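Local structure of molinate hydrolase (Gulosibacter molinativorax, 4UB9) at residues Glu34-Val39 with Arg80-Gln85; Ile168-Thr173 with Arg234-Cys239; Pro278-Thr283 with Lys428-Phe433; Ala374-Pro379 with Leu484-Pro489; Trp404-Val409 with Asp457-Arg462. The protein hydrolyses the thiocarbamate pesticide molinate and is a zinc-binding member of the amidohydrolase family. All blocks are in the same frame, centred on the assembly; numbering follows the deposited sequence.

Contacts 1, 2 and 3 follow one another along the chain. The later ones interlock: contact 3 alternates with contacts 4 and 5, and both segments of contact 5 fall between those of contact 4. Contacts 2 and 3 touch, because C239 pairs through its backbone with P278 and L280 in the parallel sheet of strands 239-242 and 279-282, their centres about 11 Å apart. H282 of contact 3 binds zinc. Contact 1 sits in a separate mixed sheet, its centre about 32 Å from that of contact 3. Contact 4 sets the C-terminal tail on the loop leading into helix 379-383, and contact 5, its centre about 24 Å away, sets the 457-462 turn on helix 400-410.

Contact 1. Residues Glu34-Val39 with Arg80-Gln85; sequences ETIAIV and RQIDAQ
Strands 36-39 and 81-83 run parallel at 14° to each other, their axes approaching to 4.7 Å, and four backbone hydrogen bonds join the two segments. A37 uses both its polar atoms: its N donates to R80 O at 3.0 Å, and its O accepts from I82 N at 2.8 Å. V39 repeats the pattern two residues on, its N reaching I82 O at 2.8 Å in a nearly straight bond (171°) and its O receiving A84 N at 2.7 Å. Such alternation of one residue bonding to both flanks of its neighbour is the signature of a parallel pair, here the edge of a mixed sheet in which 81-83 is outermost within the chain and 55-60 flanks 36-39 on its other side. The sheet is consistent with the small beta domain that accompanies the barrel in many amidohydrolases. I38 and I82 project to one face and lie side by side, CD1 to CD1 at 3.9 Å. I36 crosses I82 obliquely, its CD1 3.8 Å from I82 CD1, and H466 and V468 close over I82. A37 and Q81 turn to the other face, against V75. Beyond strand 81-83, D83 OD1 accepts from Q85 N in an Asx turn, the oxygen met from above the carboxylate plane. Before it, the bent side chain of R80 reaches E473 in a salt bridge.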
# COMPACT_ATOMS: atom_id res chain seq x y z
N GLU A 34 -5.27 8.08 -54.62
CA GLU A 34 -5.24 7.24 -55.82
C GLU A 34 -6.60 6.97 -56.45
O GLU A 34 -7.64 7.43 -55.97
CB GLU A 34 -4.54 5.96 -55.48
CG GLU A 34 -3.04 6.15 -55.53
CD GLU A 34 -2.31 4.91 -55.13
OE1 GLU A 34 -2.94 3.84 -55.06
OE2 GLU A 34 -1.10 5.03 -54.86
N THR A 35 -6.55 6.23 -57.55
CA THR A 35 -7.70 5.99 -58.39
C THR A 35 -8.08 4.52 -58.39
O THR A 35 -7.25 3.64 -58.49
CB THR A 35 -7.43 6.47 -59.80
OG1 THR A 35 -7.17 7.87 -59.74
CG2 THR A 35 -8.63 6.23 -60.72
N ILE A 36 -9.36 4.26 -58.24
CA ILE A 36 -9.86 2.89 -58.08
C ILE A 36 -11.38 2.86 -58.27
O ILE A 36 -12.07 3.88 -58.11
CB ILE A 36 -9.48 2.31 -56.69
CG1 ILE A 36 -9.62 0.77 -56.64
CG2 ILE A 36 -10.35 2.90 -55.58
CD1 ILE A 36 -8.85 0.09 -55.52
N ALA A 37 -11.89 1.69 -58.61
CA ALA A 37 -13.34 1.49 -58.71
C ALA A 37 -13.73 0.24 -57.99
O ALA A 37 -13.09 -0.80 -58.10
CB ALA A 37 -13.76 1.39 -60.15
N ILE A 38 -14.82 0.36 -57.27
CA ILE A 38 -15.36 -0.75 -56.45
C ILE A 38 -16.64 -1.11 -57.17
O ILE A 38 -17.57 -0.30 -57.22
CB ILE A 38 -15.70 -0.33 -54.99
CG1 ILE A 38 -14.71 0.73 -54.42
CG2 ILE A 38 -15.80 -1.54 -54.09
CD1 ILE A 38 -13.28 0.29 -54.35
N VAL A 39 -16.69 -2.29 -57.75
CA VAL A 39 -17.79 -2.59 -58.70
C VAL A 39 -18.78 -3.68 -58.26
O VAL A 39 -18.40 -4.78 -57.83
CB VAL A 39 -17.29 -2.87 -60.15
CG1 VAL A 39 -16.20 -1.91 -60.55
CG2 VAL A 39 -16.82 -4.31 -60.32
N ARG A 80 -7.63 0.35 -61.82
CA ARG A 80 -7.62 -0.62 -60.73
C ARG A 80 -9.04 -0.85 -60.24
O ARG A 80 -9.79 0.11 -60.06
CB ARG A 80 -6.72 -0.16 -59.57
CG ARG A 80 -5.33 -0.77 -59.58
CD ARG A 80 -5.38 -2.24 -59.15
NE ARG A 80 -5.70 -2.39 -57.72
CZ ARG A 80 -4.82 -2.27 -56.73
NH1 ARG A 80 -3.55 -1.98 -56.99
NH2 ARG A 80 -5.21 -2.43 -55.47
N GLN A 81 -9.40 -2.10 -60.01
CA GLN A 81 -10.78 -2.41 -59.63
C GLN A 81 -10.89 -3.42 -58.56
O GLN A 81 -10.08 -4.32 -58.44
CB GLN A 81 -11.55 -3.02 -60.80
CG GLN A 81 -11.55 -2.20 -62.06
CD GLN A 81 -12.47 -2.79 -63.11
OE1 GLN A 81 -13.34 -3.61 -62.82
NE2 GLN A 81 -12.28 -2.35 -64.36
N ILE A 82 -12.00 -3.35 -57.85
CA ILE A 82 -12.31 -4.39 -56.90
C ILE A 82 -13.65 -4.94 -57.28
O ILE A 82 -14.63 -4.21 -57.46
CB ILE A 82 -12.32 -3.86 -55.45
CG1 ILE A 82 -10.88 -3.57 -55.00
CG2 ILE A 82 -12.96 -4.85 -54.49
CD1 ILE A 82 -10.78 -2.70 -53.74
N ASP A 83 -13.71 -6.26 -57.32
CA ASP A 83 -14.93 -6.92 -57.63
C ASP A 83 -15.77 -7.12 -56.38
O ASP A 83 -15.53 -8.02 -55.58
CB ASP A 83 -14.65 -8.27 -58.30
CG ASP A 83 -15.93 -9.03 -58.65
OD1 ASP A 83 -17.01 -8.40 -58.76
OD2 ASP A 83 -15.85 -10.26 -58.82
N ALA A 84 -16.84 -6.35 -56.28
CA ALA A 84 -17.72 -6.41 -55.14
C ALA A 84 -18.97 -7.29 -55.30
O ALA A 84 -19.85 -7.26 -54.47
CB ALA A 84 -18.10 -5.00 -54.71
N GLN A 85 -19.04 -8.06 -56.38
CA GLN A 85 -20.23 -8.85 -56.64
C GLN A 85 -20.48 -9.76 -55.47
O GLN A 85 -19.59 -10.44 -55.01
CB GLN A 85 -19.99 -9.72 -57.88
CG GLN A 85 -20.97 -9.52 -59.03
CD GLN A 85 -21.52 -10.82 -59.59
OE1 GLN A 85 -20.82 -11.82 -59.72
NE2 GLN A 85 -22.80 -10.82 -59.92

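Contact 2. Residues Ile168-Thr173 with Arg234-Cys239; sequences IFFAGT and RGVDFC
The D237 carboxylate takes the backbone of F170 in its grip: OD2 accepts F170 N at 3.0 Å through its anti lone pair, in a fairly straight bond (165°). F170 answers with its own carbonyl O, which receives D237 N at 2.9 Å, nearly along the C=O axis, and more weakly F238 N. Two aromatic rings flank the carboxylate. F169 meets it edge-on, CD1 lying 3.6 Å from OD1 with the planes 85° apart, while OD2 stands over one face of F170, offset toward the rim. F238, its CG in the crowded position, lays a ring face over the F170-A171 peptide; its CE1 presses against A171 CB at 3.3 Å. The clasp joins the C-terminal end of strand 167-170 to the loop between helix 221-232 and strand 239-242, parts of the TIM-barrel-type alternation of strand and helix expected of the amidohydrolase family. V236 CG1 packs 3.4 Å from A171 O, whose hydrogen-bond partner is Y231 OH. From outside the two segments, R155 NE forms a salt bridge with D237 OD2, so this oxygen has two donors, which would favour an ionised carboxylate. The side chain of A171 lies about 10 Å from that of zinc-binding H282.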
# COMPACT_ATOMS: atom_id res chain seq x y z
N ILE A 168 -5.63 10.47 -38.41
CA ILE A 168 -5.77 10.87 -37.04
C ILE A 168 -6.19 12.31 -36.89
O ILE A 168 -5.65 13.20 -37.52
CB ILE A 168 -4.44 10.76 -36.31
CG1 ILE A 168 -3.93 9.33 -36.35
CG2 ILE A 168 -4.60 11.17 -34.84
CD1 ILE A 168 -2.52 9.19 -35.82
N PHE A 169 -7.14 12.50 -36.01
CA PHE A 169 -7.43 13.81 -35.43
C PHE A 169 -7.39 13.70 -33.91
O PHE A 169 -7.85 12.73 -33.35
CB PHE A 169 -8.79 14.33 -35.89
CG PHE A 169 -8.87 14.46 -37.36
CD1 PHE A 169 -8.16 15.44 -38.04
CD2 PHE A 169 -9.66 13.55 -38.10
CE1 PHE A 169 -8.22 15.56 -39.44
CE2 PHE A 169 -9.71 13.65 -39.48
CZ PHE A 169 -9.00 14.66 -40.16
N PHE A 170 -6.85 14.73 -33.25
CA PHE A 170 -6.64 14.63 -31.82
C PHE A 170 -7.01 15.85 -30.97
O PHE A 170 -7.09 16.97 -31.44
CB PHE A 170 -5.21 14.22 -31.57
CG PHE A 170 -4.21 15.20 -32.04
CD1 PHE A 170 -4.00 16.37 -31.33
CD2 PHE A 170 -3.44 14.94 -33.14
CE1 PHE A 170 -3.04 17.28 -31.76
CE2 PHE A 170 -2.48 15.84 -33.58
CZ PHE A 170 -2.27 17.00 -32.89
N ALA A 171 -7.27 15.57 -29.70
CA ALA A 171 -7.47 16.60 -28.66
C ALA A 171 -6.20 17.02 -27.99
O ALA A 171 -6.14 18.08 -27.37
CB ALA A 171 -8.39 16.08 -27.57
N GLY A 172 -5.22 16.14 -28.01
CA GLY A 172 -4.04 16.23 -27.13
C GLY A 172 -4.43 15.71 -25.76
O GLY A 172 -4.89 14.57 -25.61
N THR A 173 -4.34 16.56 -24.76
CA THR A 173 -4.70 16.14 -23.39
C THR A 173 -6.14 16.48 -23.03
O THR A 173 -6.87 17.06 -23.80
CB THR A 173 -3.76 16.73 -22.34
OG1 THR A 173 -3.96 16.07 -21.09
CG2 THR A 173 -3.99 18.22 -22.17
N ARG A 234 -1.61 25.58 -30.08
CA ARG A 234 -0.59 24.59 -30.42
C ARG A 234 -0.97 23.66 -31.56
O ARG A 234 -0.13 22.98 -32.10
CB ARG A 234 -0.23 23.69 -29.25
CG ARG A 234 0.50 24.40 -28.16
CD ARG A 234 0.34 23.60 -26.88
NE ARG A 234 1.12 24.17 -25.81
CZ ARG A 234 2.42 23.94 -25.66
NH1 ARG A 234 3.06 24.55 -24.68
NH2 ARG A 234 3.06 23.12 -26.48
N GLY A 235 -2.24 23.54 -31.86
CA GLY A 235 -2.63 22.83 -33.07
C GLY A 235 -3.50 21.59 -32.94
O GLY A 235 -3.50 20.73 -33.81
N VAL A 236 -4.38 21.57 -31.97
CA VAL A 236 -5.29 20.46 -31.80
C VAL A 236 -6.45 20.52 -32.79
O VAL A 236 -6.83 21.60 -33.24
CB VAL A 236 -5.83 20.40 -30.38
CG1 VAL A 236 -4.66 20.32 -29.40
CG2 VAL A 236 -6.70 21.60 -30.07
N ASP A 237 -7.04 19.37 -33.07
CA ASP A 237 -8.21 19.30 -33.93
C ASP A 237 -9.54 19.50 -33.18
O ASP A 237 -10.56 19.85 -33.74
CB ASP A 237 -8.24 17.98 -34.65
CG ASP A 237 -7.01 17.77 -35.49
OD1 ASP A 237 -6.89 18.47 -36.53
OD2 ASP A 237 -6.17 16.91 -35.13
N PHE A 238 -9.50 19.28 -31.89
CA PHE A 238 -10.66 19.51 -31.03
C PHE A 238 -10.17 19.59 -29.60
O PHE A 238 -8.97 19.44 -29.36
CB PHE A 238 -11.73 18.45 -31.20
CG PHE A 238 -11.22 17.06 -31.15
CD1 PHE A 238 -11.04 16.44 -29.95
CD2 PHE A 238 -10.93 16.34 -32.31
CE1 PHE A 238 -10.62 15.12 -29.87
CE2 PHE A 238 -10.48 15.03 -32.24
CZ PHE A 238 -10.33 14.43 -31.02
N CYS A 239 -11.07 19.89 -28.66
CA CYS A 239 -10.63 20.07 -27.27
C CYS A 239 -11.55 19.38 -26.35
O CYS A 239 -12.77 19.55 -26.43
CB CYS A 239 -10.59 21.56 -26.93
SG CYS A 239 -10.04 21.88 -25.25

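Contact 3. Residues Pro278-Thr283 with Lys428-Phe433; sequences PLLTHT and KAYRKF
The start of strand 279-282 meets the C-terminal end of helix 424-429, and the two segments come nearest at P278 and Y430, whose CA atoms are 6.1 Å apart. R431 ends the helix in a Schellman motif: its phi is positive (62°), and its N bonds back to K428 O at 2.9 Å. That turn sends the R431 side chain back over P278, whose CG sits above the centre of one guanidinium face, 4.0 Å from its plane; a salt bridge from NH1 to D298 anchors the group. P278 CG also rests 3.6 Å from Y430 O. L280 meets the Y430 side chain at about a right angle, both its methyls resting along the CE1 side, CD1 3.8 Å from CE1 and CD2 3.4 Å from OH, while that hydroxyl is hydrogen-bonded to G96 O. The Y430 ring stacks on F142 of strand 138-143, and L280 also packs on L299 and I301. Strand 279-282 lies between parallel strands 239-242 and 299-301, carrying H282, whose ND1 binds zinc together with H302.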
# COMPACT_ATOMS: atom_id res chain seq x y z
N PRO A 278 -14.12 21.72 -32.41
CA PRO A 278 -15.21 21.14 -31.65
C PRO A 278 -14.86 20.95 -30.19
O PRO A 278 -13.68 20.81 -29.82
CB PRO A 278 -15.38 19.77 -32.27
CG PRO A 278 -14.89 19.94 -33.65
CD PRO A 278 -13.73 20.87 -33.54
N LEU A 279 -15.90 20.99 -29.39
CA LEU A 279 -15.78 20.91 -27.95
C LEU A 279 -16.29 19.57 -27.46
O LEU A 279 -17.46 19.22 -27.70
CB LEU A 279 -16.64 21.99 -27.29
CG LEU A 279 -16.88 21.81 -25.79
CD1 LEU A 279 -15.59 22.11 -25.02
CD2 LEU A 279 -17.99 22.73 -25.31
N LEU A 280 -15.41 18.85 -26.75
CA LEU A 280 -15.74 17.58 -26.13
C LEU A 280 -15.74 17.68 -24.64
O LEU A 280 -15.04 18.49 -24.08
CB LEU A 280 -14.75 16.48 -26.51
CG LEU A 280 -15.04 15.68 -27.80
CD1 LEU A 280 -15.07 16.60 -29.01
CD2 LEU A 280 -13.94 14.69 -27.99
N THR A 281 -16.52 16.84 -23.99
CA THR A 281 -16.59 16.79 -22.55
C THR A 281 -16.35 15.39 -22.01
O THR A 281 -16.65 14.42 -22.64
CB THR A 281 -17.96 17.27 -22.03
OG1 THR A 281 -18.99 16.51 -22.62
CG2 THR A 281 -18.18 18.71 -22.38
N HIS A 282 -15.78 15.33 -20.83
CA HIS A 282 -15.67 14.11 -20.08
C HIS A 282 -16.57 14.30 -18.87
O HIS A 282 -16.39 15.24 -18.13
CB HIS A 282 -14.22 13.89 -19.71
CG HIS A 282 -14.01 13.02 -18.51
ND1 HIS A 282 -13.74 11.68 -18.60
CD2 HIS A 282 -14.00 13.31 -17.20
CE1 HIS A 282 -13.59 11.18 -17.40
NE2 HIS A 282 -13.75 12.15 -16.52
N THR A 283 -17.56 13.44 -18.70
CA THR A 283 -18.51 13.57 -17.59
C THR A 283 -18.77 12.26 -16.90
O THR A 283 -18.80 11.24 -17.52
CB THR A 283 -19.85 14.24 -17.99
OG1 THR A 283 -20.55 13.43 -18.94
CG2 THR A 283 -19.63 15.60 -18.56
N LYS A 428 -19.98 13.73 -38.21
CA LYS A 428 -20.83 14.90 -38.00
C LYS A 428 -20.50 15.62 -36.70
O LYS A 428 -20.27 16.81 -36.68
CB LYS A 428 -22.31 14.52 -37.99
CG LYS A 428 -22.86 14.02 -39.32
CD LYS A 428 -24.32 14.45 -39.48
CE LYS A 428 -24.93 13.94 -40.77
NZ LYS A 428 -25.39 12.57 -40.51
N ALA A 429 -20.42 14.85 -35.62
CA ALA A 429 -20.08 15.40 -34.32
C ALA A 429 -18.80 16.22 -34.36
O ALA A 429 -18.71 17.30 -33.73
CB ALA A 429 -19.94 14.31 -33.28
N TYR A 430 -17.82 15.71 -35.07
CA TYR A 430 -16.50 16.32 -35.16
C TYR A 430 -16.39 17.34 -36.32
O TYR A 430 -15.33 17.91 -36.60
CB TYR A 430 -15.43 15.26 -35.27
CG TYR A 430 -15.06 14.50 -33.98
CD1 TYR A 430 -14.22 15.07 -33.03
CD2 TYR A 430 -15.49 13.20 -33.76
CE1 TYR A 430 -13.88 14.39 -31.88
CE2 TYR A 430 -15.16 12.51 -32.59
CZ TYR A 430 -14.33 13.10 -31.66
OH TYR A 430 -13.96 12.42 -30.54
N ARG A 431 -17.51 17.53 -37.01
CA ARG A 431 -17.62 18.54 -38.12
C ARG A 431 -16.67 18.20 -39.26
O ARG A 431 -15.97 19.04 -39.79
CB ARG A 431 -17.47 19.97 -37.58
CG ARG A 431 -18.50 20.24 -36.46
CD ARG A 431 -18.86 21.70 -36.21
NE ARG A 431 -17.68 22.48 -35.83
CZ ARG A 431 -17.42 23.02 -34.63
NH1 ARG A 431 -18.26 22.90 -33.59
NH2 ARG A 431 -16.27 23.68 -34.47
N LYS A 432 -16.63 16.91 -39.59
CA LYS A 432 -15.82 16.39 -40.68
C LYS A 432 -16.67 15.70 -41.71
O LYS A 432 -16.14 15.09 -42.63
CB LYS A 432 -14.81 15.37 -40.20
CG LYS A 432 -13.79 15.88 -39.20
CD LYS A 432 -12.78 16.75 -39.89
CE LYS A 432 -11.80 17.23 -38.87
NZ LYS A 432 -10.79 18.06 -39.55
N PHE A 433 -17.97 15.83 -41.61
CA PHE A 433 -18.89 15.10 -42.51
C PHE A 433 -18.85 15.60 -43.96
O PHE A 433 -19.22 14.88 -44.87
CB PHE A 433 -20.32 15.13 -41.99
CG PHE A 433 -21.22 14.12 -42.65
CD1 PHE A 433 -20.90 12.77 -42.64
CD2 PHE A 433 -22.40 14.53 -43.31
CE1 PHE A 433 -21.73 11.84 -43.26
CE2 PHE A 433 -23.25 13.61 -43.91
CZ PHE A 433 -22.90 12.26 -43.92

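Contact 4. Residues Ala374-Pro379 with Leu484-Pro489; sequences AGCTDP and LVTAYP
One CH-pi contact pairs P379 with Y488: P379 CB stands over the centre of the ring, 3.6 Å from the centroid and 14° off the normal, with P379 CG 3.5 Å from Y488 CD1. The two side chains slide past each other in opposite directions, and Y488 OH, hydrogen-bonded to D380 OD1, ties the ring to the first turn of helix 379-383. P379 also meets a carbonyl, its CD lying 3.0 Å from V485 O. That oxygen also receives a weak hydrogen bond from R490 NH2. Apolar packing follows around V485, whose CG2 lies 3.9 Å from P379 CD and 4.1 Å from C376 SG. The sulphur, anti to its backbone N, reaches T486 CG2 at 3.9 Å as well. The contact sets the C-terminal tail against the loop between strand 368-370 and helix 379-383, at the outer side of the amidohydrolase fold. D378 is the N-cap of that helix, its OD1 accepting D380 N while OD2 makes a salt bridge with R490. E128 of helix 122-135 holds the tail by accepting from L484 N and V485 N, and is hydrogen-bonded to T486 OG1. Y488 also packs on T199 of a second subunit.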
# COMPACT_ATOMS: atom_id res chain seq x y z
N ALA A 374 -10.44 2.65 -26.68
CA ALA A 374 -9.57 1.50 -26.94
C ALA A 374 -8.18 1.89 -27.30
O ALA A 374 -7.92 2.98 -27.85
CB ALA A 374 -10.15 0.62 -28.02
N GLY A 375 -7.27 0.98 -27.01
CA GLY A 375 -5.84 1.18 -27.29
C GLY A 375 -5.18 -0.12 -27.69
O GLY A 375 -5.73 -1.18 -27.56
N CYS A 376 -3.98 -0.00 -28.21
CA CYS A 376 -3.19 -1.17 -28.57
C CYS A 376 -2.41 -1.62 -27.34
O CYS A 376 -1.31 -1.15 -27.03
CB CYS A 376 -2.30 -0.89 -29.77
SG CYS A 376 -1.19 -2.26 -30.10
N THR A 377 -3.01 -2.57 -26.64
CA THR A 377 -2.54 -2.99 -25.34
C THR A 377 -1.29 -3.85 -25.40
O THR A 377 -1.14 -4.71 -26.25
CB THR A 377 -3.65 -3.79 -24.61
OG1 THR A 377 -4.85 -3.03 -24.68
CG2 THR A 377 -3.29 -4.03 -23.13
N ASP A 378 -0.37 -3.57 -24.48
CA ASP A 378 0.90 -4.28 -24.47
C ASP A 378 0.67 -5.79 -24.34
O ASP A 378 -0.09 -6.22 -23.46
CB ASP A 378 1.78 -3.79 -23.31
CG ASP A 378 3.21 -4.27 -23.42
OD1 ASP A 378 3.49 -5.40 -22.97
OD2 ASP A 378 4.06 -3.51 -23.92
N PRO A 379 1.36 -6.59 -25.15
CA PRO A 379 1.17 -8.06 -25.10
C PRO A 379 1.50 -8.70 -23.80
O PRO A 379 0.85 -9.65 -23.41
CB PRO A 379 2.09 -8.58 -26.17
CG PRO A 379 3.02 -7.45 -26.50
CD PRO A 379 2.28 -6.18 -26.21
N LEU A 484 6.02 -3.17 -33.14
CA LEU A 484 6.81 -2.50 -32.13
C LEU A 484 6.28 -2.94 -30.78
O LEU A 484 6.88 -3.80 -30.12
CB LEU A 484 6.76 -0.99 -32.33
CG LEU A 484 7.62 -0.15 -31.40
CD1 LEU A 484 9.09 -0.58 -31.41
CD2 LEU A 484 7.51 1.31 -31.80
N VAL A 485 5.12 -2.41 -30.36
CA VAL A 485 4.54 -2.94 -29.11
C VAL A 485 4.01 -4.35 -29.31
O VAL A 485 4.09 -5.17 -28.40
CB VAL A 485 3.57 -1.99 -28.33
CG1 VAL A 485 3.40 -0.66 -28.97
CG2 VAL A 485 2.28 -2.65 -27.96
N THR A 486 3.52 -4.63 -30.51
CA THR A 486 3.00 -5.98 -30.80
C THR A 486 4.06 -7.02 -31.11
O THR A 486 3.76 -8.18 -31.19
CB THR A 486 1.97 -6.01 -31.95
OG1 THR A 486 2.55 -5.44 -33.13
CG2 THR A 486 0.75 -5.27 -31.53
N ALA A 487 5.30 -6.59 -31.29
CA ALA A 487 6.42 -7.56 -31.42
C ALA A 487 6.45 -8.49 -30.23
O ALA A 487 6.56 -8.07 -29.09
CB ALA A 487 7.76 -6.85 -31.57
N TYR A 488 6.36 -9.77 -30.51
CA TYR A 488 6.22 -10.77 -29.47
C TYR A 488 6.56 -12.15 -30.01
O TYR A 488 6.19 -12.48 -31.12
CB TYR A 488 4.79 -10.78 -28.95
CG TYR A 488 4.65 -11.04 -27.47
CD1 TYR A 488 5.24 -10.17 -26.53
CD2 TYR A 488 3.92 -12.11 -26.99
CE1 TYR A 488 5.12 -10.39 -25.17
CE2 TYR A 488 3.80 -12.34 -25.63
CZ TYR A 488 4.40 -11.47 -24.73
OH TYR A 488 4.26 -11.64 -23.37
N PRO A 489 7.21 -13.00 -29.20
CA PRO A 489 7.67 -12.80 -27.83
C PRO A 489 8.88 -11.90 -27.78
O PRO A 489 9.42 -11.54 -28.79
CB PRO A 489 8.09 -14.20 -27.37
CG PRO A 489 7.59 -15.13 -28.42
CD PRO A 489 7.52 -14.36 -29.67

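Contact 5. Residues Trp404-Val409 with Asp457-Arg462; sequences WMQAMV and DITNMR
Two methionines cross at about a right angle where a 3-10 segment, 458-462, packs against the alpha helix 400-410: M405 SD meets M461 CG at 3.9 Å. M405 is extended beyond CG, whereas M461 is bent at both chi2 and chi3, which brings its methyl close to the same sulphur. I458 is the main wedge. Its CG1, anti to the backbone N, touches M405 CB at 3.8 Å, and its CG2 reaches both Q406 CA and V409 CG2, each at 3.9 Å, so that one branched side chain fits among three helix residues. The 3-10 segment is started by D457, whose OD1 accepts from T459 N at 3.0 Å in an Asx turn and from T459 OG1 at 2.7 Å, both from above the carboxylate plane. With T459 held by two bonds, its CG2 comes 3.9 Å from Q406 OE1. The segment links strands 447-450 and 464-469, antiparallel neighbours in the larger mixed sheet, and A418 of helix 415-421 backs M405 and V409. The side chains meet across the interface through apolar fit rather than directional bonds, while Q406 NE2 is hydrogen-bonded to E392 and E410, and R462 NH1 forms a salt bridge with E399.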
# COMPACT_ATOMS: atom_id res chain seq x y z
N TRP A 404 -18.48 -2.99 -30.05
CA TRP A 404 -19.40 -1.88 -29.69
C TRP A 404 -20.76 -2.05 -30.38
O TRP A 404 -21.81 -2.04 -29.77
CB TRP A 404 -18.77 -0.53 -30.10
CG TRP A 404 -19.48 0.70 -29.63
CD1 TRP A 404 -19.14 1.48 -28.57
CD2 TRP A 404 -20.62 1.31 -30.23
NE1 TRP A 404 -20.00 2.55 -28.48
CE2 TRP A 404 -20.92 2.46 -29.48
CE3 TRP A 404 -21.41 0.99 -31.34
CZ2 TRP A 404 -21.98 3.29 -29.79
CZ3 TRP A 404 -22.46 1.83 -31.66
CH2 TRP A 404 -22.73 2.97 -30.88
N MET A 405 -20.66 -2.26 -31.68
CA MET A 405 -21.83 -2.48 -32.54
C MET A 405 -22.63 -3.67 -32.10
O MET A 405 -23.83 -3.60 -31.88
CB MET A 405 -21.40 -2.63 -33.97
CG MET A 405 -21.13 -1.28 -34.61
SD MET A 405 -20.72 -1.39 -36.35
CE MET A 405 -19.93 0.16 -36.71
N GLN A 406 -21.94 -4.75 -31.83
CA GLN A 406 -22.61 -5.95 -31.28
C GLN A 406 -23.30 -5.65 -29.96
O GLN A 406 -24.47 -5.99 -29.77
CB GLN A 406 -21.56 -7.08 -31.10
CG GLN A 406 -22.16 -8.34 -30.49
CD GLN A 406 -21.13 -9.42 -30.26
OE1 GLN A 406 -20.15 -9.53 -30.99
NE2 GLN A 406 -21.31 -10.16 -29.21
N ALA A 407 -22.58 -4.99 -29.03
CA ALA A 407 -23.16 -4.69 -27.70
C ALA A 407 -24.40 -3.81 -27.83
O ALA A 407 -25.38 -3.97 -27.12
CB ALA A 407 -22.17 -3.98 -26.83
N MET A 408 -24.33 -2.84 -28.73
CA MET A 408 -25.44 -1.88 -28.86
C MET A 408 -26.69 -2.60 -29.42
O MET A 408 -27.77 -2.45 -28.92
CB MET A 408 -25.01 -0.67 -29.71
CG MET A 408 -24.02 0.25 -28.98
SD MET A 408 -24.67 0.92 -27.43
CE MET A 408 -25.38 2.44 -28.02
N VAL A 409 -26.47 -3.41 -30.45
CA VAL A 409 -27.51 -4.19 -31.06
C VAL A 409 -28.11 -5.14 -30.04
O VAL A 409 -29.31 -5.25 -29.97
CB VAL A 409 -27.01 -4.94 -32.28
CG1 VAL A 409 -28.05 -5.94 -32.78
CG2 VAL A 409 -26.66 -3.94 -33.37
N ASP A 457 -26.88 -9.55 -39.79
CA ASP A 457 -26.15 -9.91 -38.56
C ASP A 457 -24.96 -8.97 -38.37
O ASP A 457 -24.05 -8.92 -39.21
CB ASP A 457 -25.70 -11.36 -38.61
CG ASP A 457 -25.03 -11.82 -37.33
OD1 ASP A 457 -24.52 -10.99 -36.52
OD2 ASP A 457 -25.00 -13.07 -37.15
N ILE A 458 -25.00 -8.21 -37.27
CA ILE A 458 -24.06 -7.12 -37.05
C ILE A 458 -22.61 -7.61 -36.87
O ILE A 458 -21.65 -6.96 -37.33
CB ILE A 458 -24.51 -6.20 -35.89
CG1 ILE A 458 -23.73 -4.91 -35.91
CG2 ILE A 458 -24.40 -6.92 -34.56
CD1 ILE A 458 -23.98 -4.03 -37.13
N THR A 459 -22.47 -8.82 -36.34
CA THR A 459 -21.16 -9.51 -36.29
C THR A 459 -20.52 -9.69 -37.70
O THR A 459 -19.30 -9.87 -37.81
CB THR A 459 -21.20 -10.90 -35.61
OG1 THR A 459 -21.94 -11.81 -36.42
CG2 THR A 459 -21.86 -10.82 -34.26
N ASN A 460 -21.32 -9.65 -38.76
CA ASN A 460 -20.77 -9.65 -40.13
C ASN A 460 -19.93 -8.45 -40.49
O ASN A 460 -19.27 -8.42 -41.55
CB ASN A 460 -21.87 -9.80 -41.18
CG ASN A 460 -22.47 -11.19 -41.20
OD1 ASN A 460 -21.77 -12.17 -40.99
ND2 ASN A 460 -23.76 -11.28 -41.47
N MET A 461 -19.95 -7.46 -39.63
CA MET A 461 -19.02 -6.32 -39.78
C MET A 461 -17.56 -6.78 -39.80
O MET A 461 -16.70 -6.14 -40.41
CB MET A 461 -19.21 -5.30 -38.65
CG MET A 461 -20.51 -4.50 -38.70
SD MET A 461 -20.59 -3.44 -40.14
CE MET A 461 -19.19 -2.34 -39.90
N ARG A 462 -17.32 -7.92 -39.17
CA ARG A 462 -15.97 -8.49 -39.14
C ARG A 462 -15.52 -9.09 -40.48
O ARG A 462 -14.38 -9.40 -40.62
CB ARG A 462 -15.86 -9.56 -38.08
CG ARG A 462 -15.96 -9.02 -36.67
CD ARG A 462 -16.15 -10.16 -35.67
NE ARG A 462 -16.23 -9.70 -34.27
CZ ARG A 462 -15.19 -9.38 -33.49
NH1 ARG A 462 -13.97 -9.44 -33.97
NH2 ARG A 462 -15.38 -9.02 -32.24